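Local coordinates for 1-carboxybiuret hydrolase subunit AtzE (PDB 6C62), which hydrolyses 1-carboxybiuret to urea-1,3-dicarboxylate and ammonia in the bacterial breakdown of atrazine, working as a heterotetramer with AtzG subunits, at residues T15-D19 and A52-R56; M120-A124 and Q322-P326; C182-G186 and I452-K456; V303-E308 and Q338-Y343. One frame throughout, in Å; residues are numbered along the deposited sequence. Where two conformers were deposited one is given.

Interaction 1: residues T15-D19 and A52-R56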
# COMPACT_ATOMS: atom_id res chain seq x y z
N THR A 15 3.70 38.64 -32.79
CA THR A 15 2.58 37.89 -33.30
C THR A 15 1.51 37.87 -32.23
O THR A 15 1.82 37.88 -31.02
CB THR A 15 3.02 36.46 -33.72
OG1 THR A 15 1.92 35.70 -34.26
CG2 THR A 15 3.56 35.77 -32.52
N SER A 16 0.24 37.84 -32.64
CA SER A 16 -0.83 37.66 -31.71
C SER A 16 -0.94 36.18 -31.30
O SER A 16 -0.56 35.26 -32.05
CB SER A 16 -2.13 38.16 -32.30
OG SER A 16 -2.65 37.28 -33.28
N ALA A 17 -1.47 35.97 -30.10
CA ALA A 17 -1.75 34.62 -29.65
C ALA A 17 -2.77 33.94 -30.56
O ALA A 17 -2.68 32.73 -30.87
CB ALA A 17 -2.21 34.62 -28.19
N ARG A 18 -3.76 34.70 -31.00
CA ARG A 18 -4.75 34.15 -31.90
C ARG A 18 -4.10 33.68 -33.21
O ARG A 18 -4.47 32.61 -33.72
CB ARG A 18 -5.88 35.17 -32.16
CG ARG A 18 -6.99 34.74 -33.11
CD ARG A 18 -7.69 33.52 -32.53
NE ARG A 18 -8.75 33.04 -33.39
CZ ARG A 18 -9.99 33.50 -33.45
NH1 ARG A 18 -10.84 32.96 -34.34
NH2 ARG A 18 -10.41 34.46 -32.64
N ASP A 19 -3.16 34.43 -33.77
CA ASP A 19 -2.45 33.94 -34.99
C ASP A 19 -1.64 32.67 -34.76
O ASP A 19 -1.56 31.80 -35.64
CB ASP A 19 -1.49 35.02 -35.55
CG ASP A 19 -2.23 36.16 -36.29
OD1 ASP A 19 -3.44 36.06 -36.56
OD2 ASP A 19 -1.56 37.17 -36.61
N ALA A 52 -8.22 35.67 -25.11
CA ALA A 52 -8.06 36.20 -23.75
C ALA A 52 -6.64 36.66 -23.44
O ALA A 52 -6.43 37.65 -22.74
CB ALA A 52 -8.56 35.20 -22.70
N ILE A 53 -5.64 35.92 -23.92
CA ILE A 53 -4.25 36.34 -23.79
C ILE A 53 -4.01 37.68 -24.55
O ILE A 53 -3.35 38.60 -24.02
CB ILE A 53 -3.27 35.27 -24.34
CG1 ILE A 53 -3.29 33.98 -23.50
CG2 ILE A 53 -1.83 35.81 -24.47
CD1 ILE A 53 -2.87 34.16 -22.07
N ASP A 54 -4.51 37.80 -25.78
CA ASP A 54 -4.38 39.07 -26.54
C ASP A 54 -5.07 40.24 -25.79
O ASP A 54 -4.50 41.32 -25.69
CB ASP A 54 -4.88 38.97 -27.99
CG ASP A 54 -4.05 37.96 -28.85
OD1 ASP A 54 -2.77 37.87 -28.63
OD2 ASP A 54 -4.71 37.21 -29.72
N VAL A 55 -6.22 40.01 -25.19
CA VAL A 55 -6.85 41.05 -24.36
C VAL A 55 -5.95 41.49 -23.18
O VAL A 55 -5.80 42.73 -22.96
CB VAL A 55 -8.25 40.63 -23.89
CG1 VAL A 55 -8.79 41.44 -22.68
CG2 VAL A 55 -9.18 40.67 -25.10
N ARG A 56 -5.33 40.53 -22.48
CA ARG A 56 -4.47 40.87 -21.39
C ARG A 56 -3.25 41.66 -21.81
O ARG A 56 -2.81 42.62 -21.13
CB ARG A 56 -4.03 39.61 -20.59
CG ARG A 56 -5.20 39.00 -19.82
CD ARG A 56 -4.97 37.57 -19.35
NE ARG A 56 -4.09 37.55 -18.21
CZ ARG A 56 -3.59 36.43 -17.68
NH1 ARG A 56 -3.89 35.24 -18.20
NH2 ARG A 56 -2.78 36.50 -16.63
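The carboxylate of Asp54 lies across the first turn of the helix that starts at Ala17, and its two oxygens divide between them two amides of that turn that lack a helical partner. OD1 accepts from Ala17 N at 2.7 Å, and OD2 accepts from Arg18 N at 3.0 Å, both with favourable angles of about 155°. Amides at the start of a helix have no carbonyl a turn earlier to pair with, so a short acidic side chain pointing at them is well suited: it accepts twice and carries a negative charge to the positive end of the helix dipole. Ser16 is the N-cap and serves another amide from within its own segment, Asp19 N to Ser16 OG at 2.9 Å. Ala17 has the small side chain that close approach needs; its CA comes within 6.0 Å of that of Asp54, and its CB rests on Ile53 CG2 at 3.9 Å, a small apolar patch beside the polar one. Arg18 sends its guanidinium away from this patch to Glu22 and to Asp51, salt bridges that tie it to both helices. The arrangement is typical of a helix N-terminus whose N-cap residue is supplemented by a carboxylate from a neighbouring helix, here helix 43-58 serving the start of helix 17-35.

Interaction 2: residues M120-A124 and Q322-P326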
# COMPACT_ATOMS: atom_id res chain seq x y z
N MET A 120 -3.81 7.33 -27.86
CA MET A 120 -3.06 6.53 -26.94
C MET A 120 -3.44 5.07 -27.07
O MET A 120 -4.50 4.74 -27.59
CB MET A 120 -3.26 7.02 -25.50
CG MET A 120 -4.74 7.06 -25.05
SD MET A 120 -4.99 7.37 -23.29
CE MET A 120 -4.59 5.82 -22.49
N ASP A 121 -2.58 4.16 -26.60
CA ASP A 121 -3.00 2.76 -26.48
C ASP A 121 -4.13 2.70 -25.48
O ASP A 121 -4.12 3.42 -24.46
CB ASP A 121 -1.90 1.84 -25.99
CG ASP A 121 -0.84 1.57 -27.07
OD1 ASP A 121 -1.11 0.88 -28.11
OD2 ASP A 121 0.29 2.08 -26.89
N GLU A 122 -5.10 1.84 -25.77
CA GLU A 122 -6.30 1.75 -24.91
C GLU A 122 -5.95 1.48 -23.46
O GLU A 122 -5.25 0.56 -23.16
CB GLU A 122 -7.25 0.65 -25.40
CG GLU A 122 -8.39 0.47 -24.42
CD GLU A 122 -9.36 -0.63 -24.79
OE1 GLU A 122 -9.11 -1.79 -24.33
OE2 GLU A 122 -10.40 -0.31 -25.45
N PHE A 123 -6.46 2.33 -22.58
CA PHE A 123 -6.29 2.21 -21.16
C PHE A 123 -4.85 2.23 -20.72
O PHE A 123 -4.53 1.79 -19.62
CB PHE A 123 -7.09 0.99 -20.58
CG PHE A 123 -8.59 1.16 -20.62
CD1 PHE A 123 -9.20 2.33 -20.29
CD2 PHE A 123 -9.41 0.10 -21.00
CE1 PHE A 123 -10.59 2.44 -20.31
CE2 PHE A 123 -10.77 0.19 -21.01
CZ PHE A 123 -11.37 1.38 -20.66
N ALA A 124 -3.99 2.77 -21.59
CA ALA A 124 -2.57 2.98 -21.34
C ALA A 124 -1.74 1.69 -21.32
O ALA A 124 -0.58 1.79 -20.99
CB ALA A 124 -2.36 3.76 -20.04
N GLN A 322 -15.54 -8.16 -25.26
CA GLN A 322 -15.42 -7.93 -26.71
C GLN A 322 -15.26 -6.46 -27.10
O GLN A 322 -14.86 -6.15 -28.25
CB GLN A 322 -16.64 -8.54 -27.45
CG GLN A 322 -17.92 -7.74 -27.29
CD GLN A 322 -18.70 -7.94 -25.99
OE1 GLN A 322 -18.33 -8.70 -25.07
NE2 GLN A 322 -19.78 -7.25 -25.91
N ASP A 323 -15.59 -5.55 -26.19
CA ASP A 323 -15.39 -4.12 -26.41
C ASP A 323 -14.03 -3.57 -26.06
O ASP A 323 -13.77 -2.40 -26.36
CB ASP A 323 -16.46 -3.38 -25.67
CG ASP A 323 -17.88 -3.60 -26.26
OD1 ASP A 323 -18.01 -4.10 -27.40
OD2 ASP A 323 -18.84 -3.25 -25.57
N PHE A 324 -13.14 -4.40 -25.51
CA PHE A 324 -11.76 -3.97 -25.28
C PHE A 324 -10.94 -4.05 -26.58
O PHE A 324 -11.32 -4.73 -27.53
CB PHE A 324 -11.09 -4.85 -24.20
CG PHE A 324 -11.54 -4.57 -22.79
CD1 PHE A 324 -12.80 -4.92 -22.35
CD2 PHE A 324 -10.69 -3.89 -21.91
CE1 PHE A 324 -13.18 -4.68 -21.05
CE2 PHE A 324 -11.08 -3.68 -20.60
CZ PHE A 324 -12.30 -4.05 -20.18
N GLU A 325 -9.78 -3.40 -26.55
CA GLU A 325 -8.69 -3.53 -27.53
C GLU A 325 -8.25 -5.00 -27.62
O GLU A 325 -7.74 -5.55 -26.64
CB GLU A 325 -7.53 -2.64 -27.07
CG GLU A 325 -6.18 -2.88 -27.73
CD GLU A 325 -6.23 -2.61 -29.22
OE1 GLU A 325 -6.28 -1.41 -29.56
OE2 GLU A 325 -6.26 -3.60 -30.00
N PRO A 326 -8.48 -5.64 -28.78
CA PRO A 326 -8.08 -7.10 -28.88
C PRO A 326 -6.60 -7.35 -28.68
O PRO A 326 -6.24 -8.42 -28.23
CB PRO A 326 -8.59 -7.52 -30.28
CG PRO A 326 -9.76 -6.59 -30.49
CD PRO A 326 -9.27 -5.23 -29.95
O HOH W 1 -4.65 0.18 -27.99
O HOH W 2 -7.55 -4.02 -23.66
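Asp323, at the end of a short 3-10 turn, comes near Glu122 mainly through its backbone, its O lying 4.1 Å from Glu122 OE2, while its carboxylate turns off to Arg320. Phe324 follows and supplies the apolar part: its CE2 meets Phe123 CE2 at 3.9 Å, the rings set obliquely with centroids 6.0 Å apart, and its CD2 lies 3.6 Å from Glu122 OE1. Glu325 makes the main polar link. Its N donates to Glu122 OE1 at 2.8 Å and 170°, so a buried carboxylate gains an almost linear backbone donor, while Glu122 OE2 is held by His133. The extended side chain of Glu122, with chi1 and chi2 both t, spans the gap. One water joins Glu122 N to Glu325 OE1, 2.8 Å from each; another, 2.8 Å from Glu122 OE1, reaches Glu325 O weakly at 3.4 Å. The carboxylate of Glu325 also binds Thr132. Glu122 lies about 9 Å, side chain to side chain, from Ser150, a probable charge-relay residue. The contact thus joins the loop after strand 113-118 to the connection between helices 314-319 and 329-336, with Phe324 against both helices and Phe123 against Phe332 of the second.

Interaction 3: residues C182-G186 and I452-K456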
# COMPACT_ATOMS: atom_id res chain seq x y z
N CYS A 182 10.00 9.15 -31.41
CA CYS A 182 9.65 10.34 -32.20
C CYS A 182 10.77 11.40 -32.26
O CYS A 182 10.65 12.40 -33.01
CB CYS A 182 8.36 10.97 -31.69
SG CYS A 182 6.91 9.99 -32.09
N GLY A 183 11.83 11.24 -31.49
CA GLY A 183 12.85 12.22 -31.47
C GLY A 183 12.44 13.54 -30.85
O GLY A 183 12.76 14.61 -31.38
N VAL A 184 11.80 13.49 -29.67
CA VAL A 184 11.46 14.70 -28.98
C VAL A 184 11.84 14.55 -27.50
O VAL A 184 12.32 13.50 -27.09
CB VAL A 184 9.95 15.03 -29.11
CG1 VAL A 184 9.53 15.17 -30.58
CG2 VAL A 184 9.08 13.96 -28.43
N TRP A 185 11.67 15.63 -26.75
CA TRP A 185 12.07 15.68 -25.36
C TRP A 185 10.92 15.15 -24.48
O TRP A 185 9.76 15.41 -24.77
CB TRP A 185 12.43 17.10 -24.91
CG TRP A 185 13.67 17.62 -25.51
CD1 TRP A 185 13.81 18.26 -26.74
CD2 TRP A 185 14.97 17.57 -24.94
NE1 TRP A 185 15.14 18.59 -26.94
CE2 TRP A 185 15.86 18.18 -25.85
CE3 TRP A 185 15.48 17.01 -23.77
CZ2 TRP A 185 17.23 18.26 -25.62
CZ3 TRP A 185 16.83 17.10 -23.55
CH2 TRP A 185 17.68 17.73 -24.45
N GLY A 186 11.26 14.43 -23.42
CA GLY A 186 10.26 14.02 -22.44
C GLY A 186 10.82 14.10 -21.03
O GLY A 186 12.06 13.95 -20.81
N ILE A 452 24.16 17.60 -29.52
CA ILE A 452 23.98 16.15 -29.43
C ILE A 452 22.50 15.73 -29.30
O ILE A 452 22.09 14.74 -29.90
CB ILE A 452 24.75 15.58 -28.23
CG1 ILE A 452 26.28 15.76 -28.44
CG2 ILE A 452 24.43 14.10 -28.00
CD1 ILE A 452 26.81 15.13 -29.72
N ALA A 453 21.75 16.45 -28.48
CA ALA A 453 20.30 16.26 -28.34
C ALA A 453 19.57 17.36 -29.07
O ALA A 453 19.78 18.55 -28.77
CB ALA A 453 19.90 16.24 -26.86
N ARG A 454 18.68 16.97 -29.99
CA ARG A 454 17.94 17.94 -30.81
C ARG A 454 16.77 17.27 -31.50
O ARG A 454 16.70 16.07 -31.57
CB ARG A 454 18.87 18.53 -31.88
CG ARG A 454 19.52 17.49 -32.76
CD ARG A 454 20.47 18.12 -33.80
NE ARG A 454 20.83 17.15 -34.84
CZ ARG A 454 21.70 16.15 -34.71
NH1 ARG A 454 22.37 15.89 -33.55
NH2 ARG A 454 21.88 15.33 -35.75
N LEU A 455 15.86 18.06 -32.03
CA LEU A 455 14.77 17.58 -32.89
C LEU A 455 15.23 17.66 -34.33
O LEU A 455 16.23 18.25 -34.62
CB LEU A 455 13.52 18.48 -32.75
CG LEU A 455 12.46 18.05 -31.73
CD1 LEU A 455 13.00 18.19 -30.34
CD2 LEU A 455 11.16 18.80 -31.88
N LYS A 456 14.51 17.08 -35.24
CA LYS A 456 14.84 17.38 -36.66
C LYS A 456 13.59 17.98 -37.27
O LYS A 456 12.61 17.28 -37.41
CB LYS A 456 15.36 16.12 -37.33
CG LYS A 456 16.89 16.01 -37.19
CD LYS A 456 17.41 14.82 -38.03
CE LYS A 456 18.92 14.79 -38.05
NZ LYS A 456 19.42 13.42 -38.34
O HOH W 3 12.33 15.31 -34.06
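Leu455 is the bump of this contact. Its isobutyl group enters a hollow formed by the backbone of Gly183, the start of Val184 and the indole of Trp185: CG lies 3.5 Å from Gly183 O, CD1 is 4.0 Å from Val184 CA and 3.7 Å from Trp185 CD1, and CD2 meets Val184 CG1 at 4.2 Å. Further along the same indole, Ala453 CB approaches CZ2 at 3.6 Å. The long, flat tryptophan therefore spans two residues of the other segment, a methyl near its six-membered ring and a branched leucine near its pyrrole side. Between them, Arg454 points its CA-to-CB bond away, so only its backbone comes near. Gly183 leaves helix 176-182 with positive phi, a conformation glycine adopts readily, and the chain then passes into strand 185-188. Gly183 CA is 5.9 Å from Leu455 CA, and the two touching parts run at 112° to each other. Strand 411-416 adds to the setting: Trp185 and Ala453 both touch Ala414, and the Arg454 backbone hydrogen-bonds Pro415 and the Trp417 side chain. No direct hydrogen bond crosses between the segments; one water bridges Gly183 O at 2.8 Å and Lys456 N at 3.0 Å. Between these two segments, then, the chemistry is mainly apolar, implying that they fit by shape and dispersion, with a single water satisfying Gly183 O and Lys456 N.

Interaction 4: residues V303-E308 and Q338-Y343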
# COMPACT_ATOMS: atom_id res chain seq x y z
N VAL A 303 4.45 -7.38 -12.81
CA VAL A 303 3.46 -8.08 -12.00
C VAL A 303 2.43 -7.15 -11.41
O VAL A 303 1.23 -7.42 -11.53
CB VAL A 303 4.19 -8.96 -10.91
CG1 VAL A 303 3.21 -9.44 -9.86
CG2 VAL A 303 4.82 -10.19 -11.57
N ILE A 304 2.85 -6.08 -10.80
CA ILE A 304 1.95 -5.11 -10.18
C ILE A 304 1.08 -4.42 -11.23
O ILE A 304 -0.06 -4.20 -11.03
CB ILE A 304 2.78 -4.09 -9.38
CG1 ILE A 304 3.26 -4.80 -8.10
CG2 ILE A 304 2.01 -2.83 -8.99
CD1 ILE A 304 4.39 -4.09 -7.37
N THR A 305 1.67 -4.10 -12.36
CA THR A 305 0.98 -3.42 -13.46
C THR A 305 -0.17 -4.28 -13.96
O THR A 305 -1.28 -3.78 -14.11
CB THR A 305 1.96 -3.12 -14.61
OG1 THR A 305 2.86 -2.06 -14.18
CG2 THR A 305 1.23 -2.71 -15.85
N ALA A 306 0.11 -5.54 -14.25
CA ALA A 306 -0.90 -6.40 -14.84
C ALA A 306 -2.08 -6.62 -13.88
O ALA A 306 -3.20 -6.62 -14.29
CB ALA A 306 -0.30 -7.72 -15.26
N SER A 307 -1.79 -6.90 -12.61
CA SER A 307 -2.87 -7.12 -11.66
C SER A 307 -3.67 -5.84 -11.35
O SER A 307 -4.92 -5.90 -11.32
CB SER A 307 -2.34 -7.76 -10.40
OG SER A 307 -2.07 -9.12 -10.71
N GLU A 308 -2.99 -4.74 -11.07
CA GLU A 308 -3.70 -3.53 -10.71
C GLU A 308 -4.47 -2.98 -11.96
O GLU A 308 -5.60 -2.62 -11.83
CB GLU A 308 -2.77 -2.43 -10.20
CG GLU A 308 -2.29 -2.62 -8.80
CD GLU A 308 -1.54 -1.41 -8.15
OE1 GLU A 308 -1.70 -0.24 -8.56
OE2 GLU A 308 -0.79 -1.66 -7.14
N GLN A 338 -3.56 -13.56 -11.97
CA GLN A 338 -2.26 -13.76 -11.32
C GLN A 338 -2.47 -14.10 -9.84
O GLN A 338 -3.27 -13.46 -9.15
CB GLN A 338 -1.36 -12.51 -11.43
CG GLN A 338 -0.82 -12.29 -12.81
CD GLN A 338 -0.09 -11.01 -13.01
OE1 GLN A 338 0.25 -10.67 -14.13
NE2 GLN A 338 0.23 -10.30 -11.92
N PRO A 339 -1.80 -15.16 -9.37
CA PRO A 339 -1.80 -15.40 -7.89
C PRO A 339 -1.51 -14.12 -7.04
O PRO A 339 -0.67 -13.33 -7.39
CB PRO A 339 -0.68 -16.43 -7.71
CG PRO A 339 -0.65 -17.19 -9.04
CD PRO A 339 -1.02 -16.18 -10.10
N VAL A 340 -2.26 -13.94 -5.98
CA VAL A 340 -2.07 -12.86 -5.05
C VAL A 340 -0.67 -12.96 -4.40
O VAL A 340 -0.08 -11.93 -4.06
CB VAL A 340 -3.18 -12.82 -3.98
CG1 VAL A 340 -3.09 -14.01 -3.03
CG2 VAL A 340 -3.13 -11.49 -3.23
N ALA A 341 -0.10 -14.15 -4.28
CA ALA A 341 1.28 -14.22 -3.78
C ALA A 341 2.30 -13.43 -4.62
O ALA A 341 3.28 -12.85 -4.05
CB ALA A 341 1.72 -15.66 -3.71
N TRP A 342 2.07 -13.38 -5.94
CA TRP A 342 3.05 -12.69 -6.83
C TRP A 342 2.96 -11.20 -6.55
O TRP A 342 4.00 -10.51 -6.44
CB TRP A 342 2.73 -12.90 -8.29
CG TRP A 342 2.83 -14.30 -8.76
CD1 TRP A 342 3.26 -15.37 -8.07
CD2 TRP A 342 2.53 -14.76 -10.10
NE1 TRP A 342 3.22 -16.50 -8.88
CE2 TRP A 342 2.76 -16.15 -10.12
CE3 TRP A 342 2.12 -14.12 -11.28
CZ2 TRP A 342 2.60 -16.91 -11.29
CZ3 TRP A 342 1.89 -14.91 -12.42
CH2 TRP A 342 2.18 -16.28 -12.42
N TYR A 343 1.70 -10.71 -6.42
CA TYR A 343 1.50 -9.26 -6.14
C TYR A 343 2.16 -8.87 -4.81
O TYR A 343 2.85 -7.85 -4.69
CB TYR A 343 0.01 -8.94 -6.15
CG TYR A 343 -0.28 -7.49 -5.89
CD1 TYR A 343 -0.21 -6.56 -6.94
CD2 TYR A 343 -0.50 -6.99 -4.58
CE1 TYR A 343 -0.37 -5.20 -6.71
CE2 TYR A 343 -0.71 -5.64 -4.37
CZ TYR A 343 -0.66 -4.75 -5.43
OH TYR A 343 -0.88 -3.40 -5.24
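This is a buried helix-to-helix contact in which the second half of helix 294-312 meets the beginning of helix 340-360 and the residues leading into it, far from the annotated active-site residues. Two hydrogen bonds anchor its ends. At one, Gln338 NE2 donates to Val303 O at 3.1 Å, while Gln338 OE1 lies 3.2 Å from Ala306 CB; a long amide can reach a helix carbonyl, and alanine leaves it room. At the other, Tyr343 OH donates to Glu308 OE2 at 2.6 Å, a short bond to a charged acceptor that also receives Ser205. Between these lies apolar packing. Val303 CG1 rests on Trp342 CB at 3.8 Å, and Ile304 CG1 on Tyr343 CE1 at 3.9 Å, while Ser307 CB is 4.2 Å from Tyr343 CD1. Tyrosine suits its place because its ring packs against Ile304 and Ser307 while its hydroxyl satisfies the buried glutamate. Ser307 is small enough to let the Tyr343 ring lie close, and its hydroxyl is bonded to Gly335 O. Pro339, at the N-cap position, opens the second helix. Other chains close round the contact: Val340 of the second AtzE subunit packs on Ser307, and an aromatic side chain of AtzG meets the Trp342 ring. The arrangement is typical of helical packing at a subunit interface, here part of the AtzE-AtzG heterotetramer.

Interactions 2, 3 and 4 are buried, whereas interaction 1 is only partly so and lies furthest from the chain's centre, about 50 Å from interaction 4 between centres. No two share a helix or strand. Interactions 1 and 4 each join two helices, but the first rests on one carboxylate at a helix start, the other on apolar side chains flanked by two hydrogen bonds and enclosed by other subunits. Interaction 2 joins loops through a buried glutamate, two waters and a pair of phenylalanines, and alone lies near probable catalytic residues. Interaction 3, nearest the centre, is almost wholly apolar and spans the longest sequence separation; interaction 4 is nested inside the loop that interaction 3 closes.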